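Local coordinates for protein putative P450-like enzyme (Streptomyces himastatinicus ATCC 53653, PDB 5Z9J) that binds heme and probably acts as a cytochrome P450 monooxygenase in bacterial secondary metabolism, at residues K221-D224 with S225-S228; A243-I246 with A247-L251; D258-A261 with R262-D266. All coordinates share one frame; numbering follows the deposited sequence.

Overall arrangement
The three contacts follow one another along three successive helices of the P450 fold. Interaction 1 forms the start of helix 224-238 and is partly buried; interaction 2, on helix 240-255, lies in the core beside the heme; interaction 3, on helix 257-265, is again nearer the surface. Interactions 2 and 3 lie on the same side of the chain's centre, about 16 Å apart between centres, whereas interaction 1 is on the opposite side, about 33 Å from interaction 2. Their chemistry follows their place: reciprocal amide capping at a helix start, a threonine hydroxyl turned back onto a helix carbonyl in the core, and arginines paired with carboxylate and amide groups farther out.

Interaction 1: residues K221-D224 with S225-S228; sequences KLND and SQIS
With chi1 at 56°, the CG of N223 sits between its own backbone N and carbonyl carbon, which turns OD1 forward onto the first turn of helix 224-238, where it meets Q226. The side chain of Q226 comes across it: CG lies anti to its carbonyl carbon (chi1 -69°) and the chain is extended beyond it, so that OE1 reaches back to the backbone of N223. The two side chains cross at about a right angle, their amide planes 44° apart. N223 OD1 takes the N-H of Q226 in a bond of 2.7 Å that arrives nearly along the C=O axis. In return, Q226 OE1 accepts from N223 N at 3.1 Å, and here the donor lies in the carbonyl plane, on a lone pair. This exchange is a capping box, with N223 as the N-cap: each of the two residues covers the backbone N-H of the other with its own amide oxygen. Behind it the regular helix pattern begins at once, with I227 N bonded to N223 O and S228 N to D224 O. Q226 OE1 carries a second load, since a water 2.7 Å from it donates both to this oxygen and to K221 O, bridging the backbone before the helix to the cap. L222 points toward the first turn as well, its CB 3.8 Å from I227 CG1, while its CA lies 3.2 Å from Q226 OE1. Just after the cap, S225 OG is hydrogen-bonded to A69 O, and S228 packs against M189, R190 and W193 of helix 172-202. E72, from a loop, touches both N223 and Q226, and V217 of strand 216-217 also packs on Q226.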
ATOM      1  N   LYS A 221     -16.495   3.205 -23.590  1.00 59.88           N
ATOM      2  CA  LYS A 221     -16.642   2.928 -22.159  1.00 57.05           C
ATOM      3  C   LYS A 221     -15.820   1.713 -21.712  1.00 54.26           C
ATOM      4  O   LYS A 221     -15.368   0.909 -22.539  1.00 53.75           O
ATOM      5  CB  LYS A 221     -18.118   2.727 -21.814  1.00 57.93           C
ATOM      6  CG  LYS A 221     -18.974   3.948 -22.073  1.00 59.18           C
ATOM      7  CD  LYS A 221     -20.456   3.601 -22.057  1.00 61.81           C
ATOM      8  CE  LYS A 221     -21.214   4.467 -23.052  1.00 65.70           C
ATOM      9  NZ  LYS A 221     -21.509   3.799 -24.364  1.00 68.77           N
ATOM     10  N   LEU A 222     -15.679   1.547 -20.398  1.00 51.90           N
ATOM     11  CA  LEU A 222     -14.879   0.460 -19.861  1.00 50.12           C
ATOM     12  C   LEU A 222     -15.661  -0.826 -19.801  1.00 51.12           C
ATOM     13  O   LEU A 222     -16.866  -0.841 -19.566  1.00 51.24           O
ATOM     14  CB  LEU A 222     -14.359   0.775 -18.452  1.00 48.52           C
ATOM     15  CG  LEU A 222     -13.396   1.946 -18.256  1.00 48.62           C
ATOM     16  CD1 LEU A 222     -14.031   3.268 -18.576  1.00 49.98           C
ATOM     17  CD2 LEU A 222     -12.860   1.967 -16.820  1.00 47.63           C
ATOM     18  N   ASN A 223     -14.936  -1.913 -20.008  1.00 51.29           N
ATOM     19  CA  ASN A 223     -15.496  -3.236 -19.872  1.00 53.03           C
ATOM     20  C   ASN A 223     -15.370  -3.787 -18.458  1.00 51.53           C
ATOM     21  O   ASN A 223     -14.862  -3.109 -17.549  1.00 50.53           O
ATOM     22  CB  ASN A 223     -14.850  -4.179 -20.894  1.00 54.45           C
ATOM     23  CG  ASN A 223     -13.342  -4.231 -20.783  1.00 52.82           C
ATOM     24  OD1 ASN A 223     -12.768  -4.268 -19.693  1.00 51.78           O
ATOM     25  ND2 ASN A 223     -12.687  -4.262 -21.935  1.00 52.47           N
ATOM     26  N   ASP A 224     -15.821  -5.023 -18.277  1.00 51.93           N
ATOM     27  CA  ASP A 224     -15.874  -5.596 -16.952  1.00 50.32           C
ATOM     28  C   ASP A 224     -14.477  -5.794 -16.428  1.00 46.99           C
ATOM     29  O   ASP A 224     -14.233  -5.579 -15.242  1.00 45.40           O
ATOM     30  CB  ASP A 224     -16.591  -6.939 -16.970  1.00 51.81           C
ATOM     31  CG  ASP A 224     -18.052  -6.824 -17.311  1.00 53.50           C
ATOM     32  OD1 ASP A 224     -18.654  -5.765 -17.056  1.00 52.95           O
ATOM     33  OD2 ASP A 224     -18.585  -7.803 -17.874  1.00 55.86           O
ATOM     34  N   SER A 225     -13.555  -6.145 -17.319  1.00 45.74           N
ATOM     35  CA  SER A 225     -12.190  -6.414 -16.896  1.00 45.51           C
ATOM     36  C   SER A 225     -11.470  -5.111 -16.480  1.00 42.56           C
ATOM     37  O   SER A 225     -10.755  -5.058 -15.476  1.00 40.36           O
ATOM     38  CB  SER A 225     -11.430  -7.153 -18.011  1.00 48.46           C
ATOM     39  OG  SER A 225     -10.124  -7.506 -17.592  1.00 49.31           O
ATOM     40  N   GLN A 226     -11.712  -4.036 -17.211  1.00 41.98           N
ATOM     41  CA  GLN A 226     -11.130  -2.762 -16.829  1.00 38.73           C
ATOM     42  C   GLN A 226     -11.666  -2.274 -15.480  1.00 37.42           C
ATOM     43  O   GLN A 226     -10.894  -1.835 -14.617  1.00 34.42           O
ATOM     44  CB  GLN A 226     -11.397  -1.726 -17.907  1.00 38.30           C
ATOM     45  CG  GLN A 226     -10.626  -2.026 -19.186  1.00 38.96           C
ATOM     46  CD  GLN A 226     -10.940  -1.064 -20.317  1.00 40.27           C
ATOM     47  OE1 GLN A 226     -12.100  -0.915 -20.728  1.00 41.53           O
ATOM     48  NE2 GLN A 226      -9.908  -0.378 -20.806  1.00 39.05           N
ATOM     49  N   ILE A 227     -12.982  -2.324 -15.314  1.00 38.62           N
ATOM     50  CA  ILE A 227     -13.606  -1.914 -14.067  1.00 37.76           C
ATOM     51  C   ILE A 227     -13.168  -2.802 -12.907  1.00 35.59           C
ATOM     52  O   ILE A 227     -12.862  -2.309 -11.833  1.00 34.25           O
ATOM     53  CB  ILE A 227     -15.123  -1.919 -14.223  1.00 38.95           C
ATOM     54  CG1 ILE A 227     -15.512  -0.785 -15.171  1.00 40.21           C
ATOM     55  CG2 ILE A 227     -15.839  -1.807 -12.849  1.00 34.92           C
ATOM     56  CD1 ILE A 227     -16.999  -0.688 -15.466  1.00 41.63           C
ATOM     57  N   SER A 228     -13.114  -4.112 -13.138  1.00 35.38           N
ATOM     58  CA  SER A 228     -12.699  -5.047 -12.097  1.00 33.07           C
ATOM     59  C   SER A 228     -11.226  -4.797 -11.694  1.00 32.29           C
ATOM     60  O   SER A 228     -10.885  -4.703 -10.508  1.00 30.99           O
ATOM     61  CB  SER A 228     -12.892  -6.490 -12.577  1.00 32.57           C
ATOM     62  OG  SER A 228     -12.743  -7.421 -11.522  1.00 34.00           O
TER
HETATM   63  O   HOH W   1     -13.052  -1.053 -23.205  1.00 41.86           O

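Interaction 2: residues A243-I246 with A247-L251; sequences AMLI and ANTML
Helix 240-255 passes beside the heme of this P450-family protein, and L245 on it belongs to the heme pocket, its side chain about 4 Å from the cofactor. One turn on, T249 bonds to L245 twice. T249 OG1 donates to L245 O at 2.6 Å, approaching 20° from the carbonyl plane, while T249 N reaches the same oxygen at 3.1 Å from above that plane, 40° out of it. The hydroxyl comes back to this carbonyl because OG1 is anti to T249's own carbonyl carbon, beside the backbone N (chi1 -61°). Two donors therefore grip one buried oxygen. The side chains of L245 and T249 run side by side, with L245 CD1 3.7 Å from OG1; that hydroxyl is also hydrogen-bonded to S277 OG. With CG anti to its carbonyl carbon, the neighbouring N248 lays its amide back along the helix toward M244; OD1 accepts from V390 N, and ND2 makes weak bonds to M281 O and S388 O. A leucine here would probably leave V390 N without this acceptor and M281 O and S388 O without their weak donor. Around the helix, S277 and M278 of helix 270-280 pack on L245, helix 350-367 meets I246 through S357 and A360 and M250 through L364, and helix 125-130 lies against I246, A247 and M250.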
ATOM      1  N   ALA A 243      -3.897   0.219   6.891  1.00 19.14           N
ATOM      2  CA  ALA A 243      -4.021  -0.417   8.204  1.00 19.36           C
ATOM      3  C   ALA A 243      -2.658  -0.334   8.897  1.00 20.30           C
ATOM      4  O   ALA A 243      -2.561  -0.015  10.093  1.00 18.64           O
ATOM      5  CB  ALA A 243      -4.469  -1.827   8.089  1.00 19.86           C
ATOM      6  N   MET A 244      -1.617  -0.633   8.141  1.00 22.60           N
ATOM      7  CA  MET A 244      -0.260  -0.589   8.708  1.00 24.00           C
ATOM      8  C   MET A 244       0.239   0.790   9.104  1.00 26.11           C
ATOM      9  O   MET A 244       0.938   0.931  10.103  1.00 28.90           O
ATOM     10  CB  MET A 244       0.769  -1.196   7.742  1.00 23.22           C
ATOM     11  CG  MET A 244       0.824  -2.705   7.846  1.00 24.13           C
ATOM     12  SD  MET A 244       1.946  -3.535   6.679  1.00 34.22           S
ATOM     13  CE  MET A 244       1.157  -3.182   5.117  1.00 37.93           C
ATOM     14  N   LEU A 245      -0.021   1.796   8.274  1.00 26.87           N
ATOM     15  CA  LEU A 245       0.337   3.137   8.620  1.00 23.91           C
ATOM     16  C   LEU A 245      -0.306   3.493   9.967  1.00 25.94           C
ATOM     17  O   LEU A 245       0.304   4.105  10.829  1.00 19.20           O
ATOM     18  CB  LEU A 245      -0.126   4.107   7.555  1.00 20.78           C
ATOM     19  CG  LEU A 245       0.135   5.565   7.925  1.00 21.76           C
ATOM     20  CD1 LEU A 245       1.672   5.828   8.255  1.00 20.17           C
ATOM     21  CD2 LEU A 245      -0.356   6.499   6.875  1.00 20.83           C
ATOM     22  N   ILE A 246      -1.592   3.177  10.131  1.00 18.62           N
ATOM     23  CA  ILE A 246      -2.260   3.491  11.385  1.00 18.87           C
ATOM     24  C   ILE A 246      -1.626   2.704  12.546  1.00 24.36           C
ATOM     25  O   ILE A 246      -1.196   3.275  13.569  1.00 26.63           O
ATOM     26  CB  ILE A 246      -3.845   3.201  11.323  1.00 18.76           C
ATOM     27  CG1 ILE A 246      -4.543   4.176  10.341  1.00 18.63           C
ATOM     28  CG2 ILE A 246      -4.432   3.330  12.723  1.00 19.15           C
ATOM     29  CD1 ILE A 246      -6.049   3.723   9.883  1.00 20.38           C
ATOM     30  N   ALA A 247      -1.440   1.412  12.365  1.00 22.95           N
ATOM     31  CA  ALA A 247      -0.930   0.595  13.446  1.00 19.69           C
ATOM     32  C   ALA A 247       0.587   0.867  13.707  1.00 23.24           C
ATOM     33  O   ALA A 247       0.993   0.989  14.845  1.00 24.46           O
ATOM     34  CB  ALA A 247      -1.186  -0.839  13.148  1.00 19.67           C
ATOM     35  N   ASN A 248       1.378   0.995  12.657  1.00 19.90           N
ATOM     36  CA  ASN A 248       2.831   1.331  12.842  1.00 30.28           C
ATOM     37  C   ASN A 248       2.977   2.583  13.625  1.00 29.74           C
ATOM     38  O   ASN A 248       3.852   2.691  14.522  1.00 34.18           O
ATOM     39  CB  ASN A 248       3.512   1.571  11.506  1.00 20.23           C
ATOM     40  CG  ASN A 248       3.622   0.348  10.676  1.00 24.71           C
ATOM     41  OD1 ASN A 248       3.406  -0.768  11.140  1.00 27.12           O
ATOM     42  ND2 ASN A 248       3.909   0.542   9.419  1.00 23.51           N
ATOM     43  N   THR A 249       2.107   3.552  13.313  1.00 20.44           N
ATOM     44  CA  THR A 249       2.176   4.851  13.950  1.00 20.84           C
ATOM     45  C   THR A 249       1.901   4.760  15.468  1.00 21.37           C
ATOM     46  O   THR A 249       2.689   5.293  16.291  1.00 22.12           O
ATOM     47  CB  THR A 249       1.251   5.890  13.283  1.00 23.33           C
ATOM     48  OG1 THR A 249       1.623   6.096  11.902  1.00 20.17           O
ATOM     49  CG2 THR A 249       1.316   7.194  14.046  1.00 25.45           C
ATOM     50  N   MET A 250       0.855   4.041  15.860  1.00 21.14           N
ATOM     51  CA  MET A 250       0.597   3.827  17.266  1.00 21.74           C
ATOM     52  C   MET A 250       1.712   3.022  17.933  1.00 22.43           C
ATOM     53  O   MET A 250       2.018   3.264  19.094  1.00 26.66           O
ATOM     54  CB  MET A 250      -0.737   3.096  17.475  1.00 29.49           C
ATOM     55  CG  MET A 250      -1.914   3.797  16.819  1.00 20.95           C
ATOM     56  SD  MET A 250      -2.054   5.589  17.140  1.00 26.74           S
ATOM     57  CE  MET A 250      -2.289   5.625  18.918  1.00 22.95           C
ATOM     58  N   LEU A 251       2.299   2.056  17.224  1.00 22.25           N
ATOM     59  CA  LEU A 251       3.419   1.275  17.763  1.00 23.04           C
ATOM     60  C   LEU A 251       4.639   2.148  18.021  1.00 25.36           C
ATOM     61  O   LEU A 251       5.327   1.986  19.035  1.00 26.95           O
ATOM     62  CB  LEU A 251       3.816   0.165  16.815  1.00 26.91           C
ATOM     63  CG  LEU A 251       5.124  -0.522  17.173  1.00 26.05           C
ATOM     64  CD1 LEU A 251       4.972  -1.332  18.458  1.00 30.67           C
ATOM     65  CD2 LEU A 251       5.620  -1.435  16.047  1.00 26.95           C
TER

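Interaction 3: residues D258-A261 with R262-D266; sequences DQDA and RVRAD
Five i+4 backbone bonds run through the last turns of helix 257-265, from R262 N to D258 O through D266 N to R262 O, and D266 is the first residue to leave helical geometry. Along one flank, D260 and R264 form a salt bridge one turn apart. R264 NE gives its hydrogen to D260 OD2 at 3.0 Å, meeting the oxygen from above the carboxylate plane; the carboxylate and guanidinium planes are nearly perpendicular, 88° apart. R264 CG lies beside D260 O, 3.2 Å away, and the chain, extended from CG to NE, carries NE on to the carboxylate. On another flank Q259 and R262 lie side by side, pointing the same way. R262 NH1 makes a weak bond of 2.9 Å to Q259 OE1, and its stronger partner is D329, with which it forms a salt bridge. Q259 NE2 turns to D258 OD2 at 2.6 Å, while its OE1 also accepts from A330 N, so both ends of this amide are engaged. V263 packs against V270 and L273 of helix 270-280, and L365 of helix 350-367 touches both V263 and R264.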
ATOM      1  N   ASP A 258       9.060  10.028  24.086  1.00 39.78           N
ATOM      2  CA  ASP A 258       9.430  11.426  23.881  1.00 43.89           C
ATOM      3  C   ASP A 258       8.654  12.007  22.698  1.00 38.09           C
ATOM      4  O   ASP A 258       8.128  13.122  22.751  1.00 35.62           O
ATOM      5  CB  ASP A 258      10.943  11.601  23.648  1.00 51.22           C
ATOM      6  CG  ASP A 258      11.462  10.879  22.381  1.00 55.00           C
ATOM      7  OD1 ASP A 258      11.185   9.679  22.164  1.00 55.67           O
ATOM      8  OD2 ASP A 258      12.093  11.541  21.536  1.00 58.31           O
ATOM      9  N   GLN A 259       8.582  11.255  21.622  1.00 37.67           N
ATOM     10  CA  GLN A 259       7.848  11.713  20.449  1.00 34.21           C
ATOM     11  C   GLN A 259       6.344  11.716  20.712  1.00 31.29           C
ATOM     12  O   GLN A 259       5.603  12.580  20.249  1.00 29.55           O
ATOM     13  CB  GLN A 259       8.154  10.819  19.256  1.00 30.81           C
ATOM     14  CG  GLN A 259       9.585  10.843  18.855  1.00 32.83           C
ATOM     15  CD  GLN A 259      10.086  12.277  18.672  1.00 37.51           C
ATOM     16  OE1 GLN A 259       9.574  13.024  17.843  1.00 39.35           O
ATOM     17  NE2 GLN A 259      11.074  12.659  19.453  1.00 39.38           N
ATOM     18  N   ASP A 260       5.912  10.737  21.479  1.00 32.49           N
ATOM     19  CA  ASP A 260       4.510  10.645  21.906  1.00 33.79           C
ATOM     20  C   ASP A 260       4.099  11.888  22.702  1.00 33.33           C
ATOM     21  O   ASP A 260       3.009  12.455  22.488  1.00 27.79           O
ATOM     22  CB  ASP A 260       4.322   9.365  22.711  1.00 36.61           C
ATOM     23  CG  ASP A 260       2.894   9.142  23.152  1.00 37.71           C
ATOM     24  OD1 ASP A 260       2.028   8.943  22.283  1.00 37.84           O
ATOM     25  OD2 ASP A 260       2.651   9.077  24.370  1.00 39.28           O
ATOM     26  N   ALA A 261       4.978  12.319  23.621  1.00 32.26           N
ATOM     27  CA  ALA A 261       4.704  13.483  24.428  1.00 30.58           C
ATOM     28  C   ALA A 261       4.577  14.711  23.528  1.00 30.41           C
ATOM     29  O   ALA A 261       3.747  15.581  23.781  1.00 30.54           O
ATOM     30  CB  ALA A 261       5.809  13.708  25.508  1.00 38.33           C
ATOM     31  N   ARG A 262       5.456  14.821  22.538  1.00 31.60           N
ATOM     32  CA  ARG A 262       5.436  15.979  21.647  1.00 34.56           C
ATOM     33  C   ARG A 262       4.105  16.084  20.947  1.00 35.06           C
ATOM     34  O   ARG A 262       3.546  17.169  20.856  1.00 35.88           O
ATOM     35  CB  ARG A 262       6.550  15.910  20.591  1.00 36.79           C
ATOM     36  CG  ARG A 262       7.968  16.155  21.108  1.00 40.43           C
ATOM     37  CD  ARG A 262       8.967  15.896  19.966  1.00 42.94           C
ATOM     38  NE  ARG A 262       8.888  16.887  18.887  1.00 43.23           N
ATOM     39  CZ  ARG A 262       9.582  16.820  17.755  1.00 41.30           C
ATOM     40  NH1 ARG A 262      10.331  15.755  17.495  1.00 41.20           N
ATOM     41  NH2 ARG A 262       9.460  17.779  16.848  1.00 40.36           N
ATOM     42  N   VAL A 263       3.599  14.943  20.467  1.00 34.37           N
ATOM     43  CA  VAL A 263       2.409  14.935  19.642  1.00 33.60           C
ATOM     44  C   VAL A 263       1.153  15.220  20.465  1.00 32.70           C
ATOM     45  O   VAL A 263       0.277  15.954  19.999  1.00 31.60           O
ATOM     46  CB  VAL A 263       2.275  13.597  18.856  1.00 28.14           C
ATOM     47  CG1 VAL A 263       0.894  13.457  18.207  1.00 26.34           C
ATOM     48  CG2 VAL A 263       3.365  13.524  17.783  1.00 25.70           C
ATOM     49  N   ARG A 264       1.063  14.641  21.663  1.00 33.42           N
ATOM     50  CA  ARG A 264      -0.034  14.935  22.589  1.00 35.46           C
ATOM     51  C   ARG A 264      -0.060  16.433  22.967  1.00 36.35           C
ATOM     52  O   ARG A 264      -1.122  17.035  23.089  1.00 36.91           O
ATOM     53  CB  ARG A 264       0.092  14.063  23.838  1.00 38.96           C
ATOM     54  CG  ARG A 264      -0.054  12.579  23.480  1.00 42.49           C
ATOM     55  CD  ARG A 264       0.259  11.633  24.649  1.00 48.03           C
ATOM     56  NE  ARG A 264      -0.114  10.219  24.404  1.00 51.23           N
ATOM     57  CZ  ARG A 264      -1.282   9.744  23.949  1.00 52.73           C
ATOM     58  NH1 ARG A 264      -2.293  10.549  23.690  1.00 54.46           N
ATOM     59  NH2 ARG A 264      -1.462   8.431  23.770  1.00 51.39           N
ATOM     60  N   ALA A 265       1.118  17.027  23.176  1.00 34.84           N
ATOM     61  CA  ALA A 265       1.228  18.441  23.558  1.00 33.37           C
ATOM     62  C   ALA A 265       0.925  19.449  22.453  1.00 30.84           C
ATOM     63  O   ALA A 265       0.426  20.543  22.725  1.00 31.31           O
ATOM     64  CB  ALA A 265       2.670  18.737  24.093  1.00 32.02           C
ATOM     65  N   ASP A 266       1.247  19.039  21.228  1.00 30.17           N
ATOM     66  CA  ASP A 266       1.157  19.809  19.989  1.00 31.17           C
ATOM     67  C   ASP A 266       0.496  18.934  18.908  1.00 30.54           C
ATOM     68  O   ASP A 266       1.181  18.226  18.191  1.00 31.09           O
ATOM     69  CB  ASP A 266       2.595  20.252  19.594  1.00 37.30           C
ATOM     70  CG  ASP A 266       2.666  21.185  18.358  1.00 45.10           C
ATOM     71  OD1 ASP A 266       1.624  21.587  17.807  1.00 45.68           O
ATOM     72  OD2 ASP A 266       3.815  21.515  17.933  1.00 46.25           O
TER